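Local structure of peptidoglycan synthase activator LpoP (Pseudomonas aeruginosa, 6W5Q) at residues Q95-K99 with Q100-A104; Q67-Q70 with V71-G75. The protein probably activates a peptidoglycan synthase in cell-wall assembly as a lipoprotein, of which this chain is the globular, helical C-terminal domain with tetratricopeptide repeats. All coordinates share one frame; numbering follows the deposited sequence.

From the N terminus, contact 2 comes first: residues 67-70 and 71-75 are successive turns of helix 65-78, so it closes no loop beyond those of the helix itself. Contact 1 follows where helix 83-99 ends and the chain turns through 100-102 into helix 103-114. The two lie in series, neither nested nor crossed, with centres about 14 Å apart. They nevertheless meet in space, because helices 65-78 and 83-99 pack together: Glu-69 OE1 of contact 2 lies 2.9 Å from Arg-97 NH1, a salt bridge, and probably accepts a hydrogen bond from Gln-100 NE2. Through this carboxylate helix 65-78 is tied to the turn that leads into the last helix.

Contact 1: residues Q95-K99 with Q100-A104; sequences QAREK and QGDSA
A Schellman motif ends helix 83-99, with Asp-102 N bonded to Arg-97 O at 2.9 Å and Gly-101 N to Glu-98 O at 2.9 Å. Gly-101, with its positive phi of 82°, is the C-prime residue. The chain thereby turns out of the helix, and Asp-102 becomes the N-cap of helix 103-114. Its OD2 caps Gly-105 N, while OD1 reaches back to Arg-97. The arginine chain folds at chi2 and chi3, which curls the guanidinium back beside the turn instead of letting it extend. Asp-102 OD1 meets it at an edge, 2.6 Å from Arg-97 NE and 2.7 Å from Arg-97 NH2, the latter a weak bond, both within one salt bridge. The carboxylate stands almost perpendicular to the guanidinium (89°), and its OD1 offers NE the anti lone pair. Gln-100 approaches over a face of the same group, its amide turned 47° from the guanidinium. With CG beside its own backbone N, Gln-100 runs back along the last turn, and Gln-100 NE2 donates to Ala-96 O at 2.8 Å with a nearly straight N-H. That donor sits above the carbonyl plane, whereas the oxygen lies close to the plane of the glutamine amide. Arg-97 and Gln-100 both face helix 65-78, and Glu-98 pairs with Arg-110. One aspartate thus serves both helices, its two oxygens divided between the start of one and a cation on the other, a pairing that would be expected to keep the carboxylate ionised.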
ATOM      1  N   GLN A  95       7.095  -6.182   5.571  1.00 30.80           N
ATOM      2  CA  GLN A  95       6.114  -7.159   6.026  1.00 31.79           C
ATOM      3  C   GLN A  95       5.766  -8.134   4.926  1.00 36.26           C
ATOM      4  O   GLN A  95       5.530  -9.315   5.198  1.00 35.90           O
ATOM      5  CB  GLN A  95       4.869  -6.444   6.529  1.00 37.69           C
ATOM      6  CG  GLN A  95       5.148  -5.542   7.693  1.00 34.10           C
ATOM      7  CD  GLN A  95       3.889  -5.005   8.282  1.00 40.20           C
ATOM      8  OE1 GLN A  95       3.919  -4.114   9.141  1.00 45.91           O
ATOM      9  NE2 GLN A  95       2.752  -5.531   7.824  1.00 31.89           N
ATOM     10  N   ALA A  96       5.763  -7.660   3.680  1.00 30.38           N
ATOM     11  CA  ALA A  96       5.520  -8.545   2.545  1.00 34.45           C
ATOM     12  C   ALA A  96       6.693  -9.502   2.307  1.00 33.41           C
ATOM     13  O   ALA A  96       6.483 -10.653   1.908  1.00 32.41           O
ATOM     14  CB  ALA A  96       5.239  -7.706   1.296  1.00 28.78           C
ATOM     15  N   ARG A  97       7.941  -9.042   2.506  1.00 33.88           N
ATOM     16  CA  ARG A  97       9.073  -9.965   2.385  1.00 33.67           C
ATOM     17  C   ARG A  97       9.015 -11.029   3.466  1.00 33.99           C
ATOM     18  O   ARG A  97       9.231 -12.215   3.189  1.00 30.75           O
ATOM     19  CB  ARG A  97      10.411  -9.223   2.474  1.00 31.21           C
ATOM     20  CG  ARG A  97      10.600  -8.131   1.428  1.00 35.14           C
ATOM     21  CD  ARG A  97      10.505  -8.696   0.040  1.00 34.04           C
ATOM     22  NE  ARG A  97      11.200  -9.965  -0.093  1.00 36.40           N
ATOM     23  CZ  ARG A  97      11.240 -10.669  -1.217  1.00 38.50           C
ATOM     24  NH1 ARG A  97      10.620 -10.224  -2.296  1.00 38.74           N
ATOM     25  NH2 ARG A  97      11.900 -11.819  -1.263  1.00 36.81           N
ATOM     26  N   GLU A  98       8.740 -10.607   4.706  1.00 33.55           N
ATOM     27  CA  GLU A  98       8.604 -11.522   5.839  1.00 34.57           C
ATOM     28  C   GLU A  98       7.623 -12.652   5.543  1.00 37.61           C
ATOM     29  O   GLU A  98       7.904 -13.827   5.806  1.00 36.27           O
ATOM     30  CB  GLU A  98       8.132 -10.742   7.074  1.00 36.85           C
ATOM     31  CG  GLU A  98       9.230 -10.061   7.834  1.00 43.91           C
ATOM     32  CD  GLU A  98       8.734  -9.266   9.035  1.00 46.97           C
ATOM     33  OE1 GLU A  98       7.577  -8.776   9.017  1.00 41.86           O
ATOM     34  OE2 GLU A  98       9.518  -9.125   9.995  1.00 53.66           O
ATOM     35  N   LYS A  99       6.441 -12.305   5.028  1.00 32.27           N
ATOM     36  CA  LYS A  99       5.420 -13.314   4.812  1.00 32.39           C
ATOM     37  C   LYS A  99       5.778 -14.222   3.653  1.00 32.79           C
ATOM     38  O   LYS A  99       5.198 -15.307   3.533  1.00 38.23           O
ATOM     39  CB  LYS A  99       4.060 -12.642   4.590  1.00 39.51           C
ATOM     40  CG  LYS A  99       3.591 -11.863   5.815  1.00 42.00           C
ATOM     41  CD  LYS A  99       2.177 -11.362   5.650  1.00 53.18           C
ATOM     42  CE  LYS A  99       1.663 -10.711   6.920  1.00 57.49           C
ATOM     43  NZ  LYS A  99       0.192 -10.476   6.814  1.00 66.55           N
ATOM     44  N   GLN A 100       6.733 -13.812   2.817  1.00 33.51           N
ATOM     45  CA  GLN A 100       7.280 -14.658   1.764  1.00 33.32           C
ATOM     46  C   GLN A 100       8.453 -15.502   2.250  1.00 36.49           C
ATOM     47  O   GLN A 100       9.092 -16.187   1.442  1.00 34.06           O
ATOM     48  CB  GLN A 100       7.700 -13.796   0.574  1.00 28.96           C
ATOM     49  CG  GLN A 100       6.508 -13.202  -0.177  1.00 39.57           C
ATOM     50  CD  GLN A 100       6.900 -12.163  -1.207  1.00 35.09           C
ATOM     51  OE1 GLN A 100       7.210 -12.492  -2.354  1.00 34.63           O
ATOM     52  NE2 GLN A 100       6.870 -10.896  -0.805  1.00 32.15           N
ATOM     53  N   GLY A 101       8.742 -15.474   3.552  1.00 35.96           N
ATOM     54  CA  GLY A 101       9.855 -16.220   4.099  1.00 33.56           C
ATOM     55  C   GLY A 101      11.200 -15.543   3.954  1.00 33.66           C
ATOM     56  O   GLY A 101      12.230 -16.216   4.030  1.00 34.86           O
ATOM     57  N   ASP A 102      11.225 -14.229   3.764  1.00 30.65           N
ATOM     58  CA  ASP A 102      12.439 -13.491   3.428  1.00 34.19           C
ATOM     59  C   ASP A 102      12.772 -12.501   4.554  1.00 38.12           C
ATOM     60  O   ASP A 102      12.411 -11.321   4.496  1.00 35.20           O
ATOM     61  CB  ASP A 102      12.250 -12.776   2.100  1.00 31.09           C
ATOM     62  CG  ASP A 102      13.468 -11.989   1.681  1.00 35.79           C
ATOM     63  OD1 ASP A 102      13.308 -11.056   0.868  1.00 36.96           O
ATOM     64  OD2 ASP A 102      14.589 -12.294   2.167  1.00 41.14           O
ATOM     65  N   SER A 103      13.486 -12.974   5.578  1.00 32.77           N
ATOM     66  CA  SER A 103      13.823 -12.078   6.679  1.00 35.17           C
ATOM     67  C   SER A 103      14.991 -11.142   6.355  1.00 29.52           C
ATOM     68  O   SER A 103      15.102 -10.088   6.982  1.00 28.92           O
ATOM     69  CB  SER A 103      14.123 -12.877   7.949  1.00 45.98           C
ATOM     70  OG  SER A 103      15.479 -13.244   8.027  1.00 45.08           O
ATOM     71  N   ALA A 104      15.842 -11.478   5.380  1.00 32.81           N
ATOM     72  CA  ALA A 104      16.907 -10.553   4.994  1.00 36.72           C
ATOM     73  C   ALA A 104      16.332  -9.325   4.289  1.00 33.34           C
ATOM     74  O   ALA A 104      16.548  -8.187   4.722  1.00 32.86           O
ATOM     75  CB  ALA A 104      17.947 -11.263   4.121  1.00 36.92           C
TER

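Contact 2: residues Q67-Q70 with V71-G75; sequences QAEQ and VARRG
Helix 65-78, a helix of the tetratricopeptide-repeat region, carries an i to i+4 salt bridge between Glu-69 and Arg-73 on the side that meets helix 83-99. Beneath it run the backbone bonds of a regular alpha helix. Val-71 N donates to Gln-67 O at 3.2 Å and Ala-72 N to Ala-68 O at 2.9 Å, and the same i+4 to i pattern recurs from Arg-73 N to Glu-69 O and from Arg-74 N to Gln-70 O. Side-chain carbons lie against the carbonyls of the preceding turn: Ala-72 CB is 3.4 Å from Ala-68 O, and Val-71 CG2, placed beside its own backbone N, comes 3.5 Å from Gln-67 O. Ala-72 faces Ile-93 of helix 83-99, whereas Val-71 packs on Leu-52 and Ala-68 on Leu-60 of helix 49-61, so the helix is covered by both neighbours. Glu-69 extends with CG anti to the backbone N (chi1 -172°), which carries its carboxylate alongside the arginine, the two side chains pointing the same way. The Arg-73 chain starts close to its partner's carbonyl, with Arg-73 CB and CG each 3.3 Å from Glu-69 O, and then bends at chi2. Glu-69 OE1 has Arg-97 and Gln-100 as partners; with a second arginine close by, the buried acid would be expected to stay charged. A sulfate ion, probably from the crystallisation liquor, lies near Arg-73. The carboxylate and guanidinium planes are 55° apart, and Glu-69 OE2 meets Arg-73 NH1 at the guanidinium edge at a modelled 2.3 Å, too short to be taken literally, so the exact geometry of this end is doubtful.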
ATOM      1  N   GLN A  67       2.112  -9.856  -4.295  1.00 30.17           N
ATOM      2  CA  GLN A  67       1.331  -8.804  -4.950  1.00 33.86           C
ATOM      3  C   GLN A  67       1.483  -7.471  -4.234  1.00 30.70           C
ATOM      4  O   GLN A  67       1.769  -6.445  -4.863  1.00 27.51           O
ATOM      5  CB  GLN A  67      -0.149  -9.191  -4.991  1.00 30.95           C
ATOM      6  CG  GLN A  67      -0.485 -10.086  -6.124  1.00 29.52           C
ATOM      7  CD  GLN A  67      -1.943 -10.470  -6.124  1.00 32.87           C
ATOM      8  OE1 GLN A  67      -2.837  -9.608  -6.122  1.00 36.73           O
ATOM      9  NE2 GLN A  67      -2.199 -11.757  -6.055  1.00 32.76           N
ATOM     10  N   ALA A  68       1.246  -7.467  -2.911  1.00 25.49           N
ATOM     11  CA  ALA A  68       1.350  -6.252  -2.105  1.00 26.64           C
ATOM     12  C   ALA A  68       2.698  -5.593  -2.266  1.00 31.83           C
ATOM     13  O   ALA A  68       2.801  -4.359  -2.285  1.00 28.10           O
ATOM     14  CB  ALA A  68       1.141  -6.575  -0.620  1.00 27.58           C
ATOM     15  N   GLU A  69       3.753  -6.408  -2.339  1.00 28.52           N
ATOM     16  CA  GLU A  69       5.100  -5.865  -2.401  1.00 26.78           C
ATOM     17  C   GLU A  69       5.275  -5.016  -3.655  1.00 26.56           C
ATOM     18  O   GLU A  69       5.829  -3.910  -3.596  1.00 30.34           O
ATOM     19  CB  GLU A  69       6.103  -7.022  -2.359  1.00 27.06           C
ATOM     20  CG  GLU A  69       7.547  -6.595  -2.231  1.00 36.03           C
ATOM     21  CD  GLU A  69       8.512  -7.737  -2.519  1.00 39.67           C
ATOM     22  OE1 GLU A  69       8.080  -8.914  -2.570  1.00 35.77           O
ATOM     23  OE2 GLU A  69       9.710  -7.456  -2.701  1.00 39.65           O
ATOM     24  N   GLN A  70       4.773  -5.502  -4.793  1.00 26.06           N
ATOM     25  CA  GLN A  70       4.959  -4.779  -6.052  1.00 30.18           C
ATOM     26  C   GLN A  70       4.126  -3.508  -6.101  1.00 27.47           C
ATOM     27  O   GLN A  70       4.574  -2.483  -6.631  1.00 30.01           O
ATOM     28  CB  GLN A  70       4.624  -5.688  -7.236  1.00 30.68           C
ATOM     29  CG  GLN A  70       5.448  -6.938  -7.244  1.00 28.80           C
ATOM     30  CD  GLN A  70       6.943  -6.658  -7.310  1.00 31.37           C
ATOM     31  OE1 GLN A  70       7.728  -7.414  -6.743  1.00 33.80           O
ATOM     32  NE2 GLN A  70       7.346  -5.626  -8.050  1.00 27.09           N
ATOM     33  N   VAL A  71       2.918  -3.548  -5.553  1.00 29.27           N
ATOM     34  CA  VAL A  71       2.115  -2.329  -5.464  1.00 29.58           C
ATOM     35  C   VAL A  71       2.810  -1.308  -4.583  1.00 26.97           C
ATOM     36  O   VAL A  71       2.929  -0.132  -4.945  1.00 31.39           O
ATOM     37  CB  VAL A  71       0.707  -2.645  -4.936  1.00 31.30           C
ATOM     38  CG1 VAL A  71      -0.099  -1.345  -4.756  1.00 29.85           C
ATOM     39  CG2 VAL A  71       0.020  -3.632  -5.859  1.00 29.88           C
ATOM     40  N   ALA A  72       3.286  -1.744  -3.413  1.00 29.40           N
ATOM     41  CA  ALA A  72       3.977  -0.825  -2.512  1.00 30.88           C
ATOM     42  C   ALA A  72       5.267  -0.300  -3.135  1.00 30.52           C
ATOM     43  O   ALA A  72       5.626   0.877  -2.956  1.00 26.06           O
ATOM     44  CB  ALA A  72       4.268  -1.513  -1.179  1.00 27.26           C
ATOM     45  N   ARG A  73       5.981  -1.162  -3.870  1.00 29.53           N
ATOM     46  CA  ARG A  73       7.210  -0.725  -4.524  1.00 29.01           C
ATOM     47  C   ARG A  73       6.903   0.258  -5.633  1.00 31.28           C
ATOM     48  O   ARG A  73       7.700   1.159  -5.912  1.00 29.43           O
ATOM     49  CB  ARG A  73       7.990  -1.928  -5.062  1.00 30.18           C
ATOM     50  CG  ARG A  73       8.837  -2.622  -4.018  1.00 36.02           C
ATOM     51  CD  ARG A  73      10.162  -3.106  -4.619  1.00 45.06           C
ATOM     52  NE  ARG A  73      11.244  -3.233  -3.629  1.00 46.47           N
ATOM     53  CZ  ARG A  73      11.488  -4.351  -2.957  1.00 43.59           C
ATOM     54  NH1 ARG A  73      10.733  -5.413  -3.171  1.00 46.55           N
ATOM     55  NH2 ARG A  73      12.467  -4.414  -2.074  1.00 44.23           N
ATOM     56  N   ARG A  74       5.739   0.114  -6.258  1.00 33.36           N
ATOM     57  CA  ARG A  74       5.325   1.099  -7.244  1.00 30.80           C
ATOM     58  C   ARG A  74       4.941   2.413  -6.564  1.00 27.66           C
ATOM     59  O   ARG A  74       5.378   3.485  -6.987  1.00 28.74           O
ATOM     60  CB  ARG A  74       4.176   0.541  -8.100  1.00 29.93           C
ATOM     61  CG  ARG A  74       3.881   1.394  -9.319  1.00 31.04           C
ATOM     62  CD  ARG A  74       3.196   0.610 -10.427  1.00 32.17           C
ATOM     63  NE  ARG A  74       1.870   0.147 -10.046  1.00 29.67           N
ATOM     64  CZ  ARG A  74       0.762   0.869 -10.187  1.00 36.12           C
ATOM     65  NH1 ARG A  74       0.814   2.105 -10.689  1.00 34.95           N
ATOM     66  NH2 ARG A  74      -0.401   0.357  -9.816  1.00 31.56           N
ATOM     67  N   GLY A  75       4.122   2.356  -5.513  1.00 25.77           N
ATOM     68  CA  GLY A  75       3.801   3.576  -4.777  1.00 29.43           C
ATOM     69  C   GLY A  75       5.040   4.351  -4.372  1.00 31.91           C
ATOM     70  O   GLY A  75       5.092   5.579  -4.499  1.00 32.37           O
TER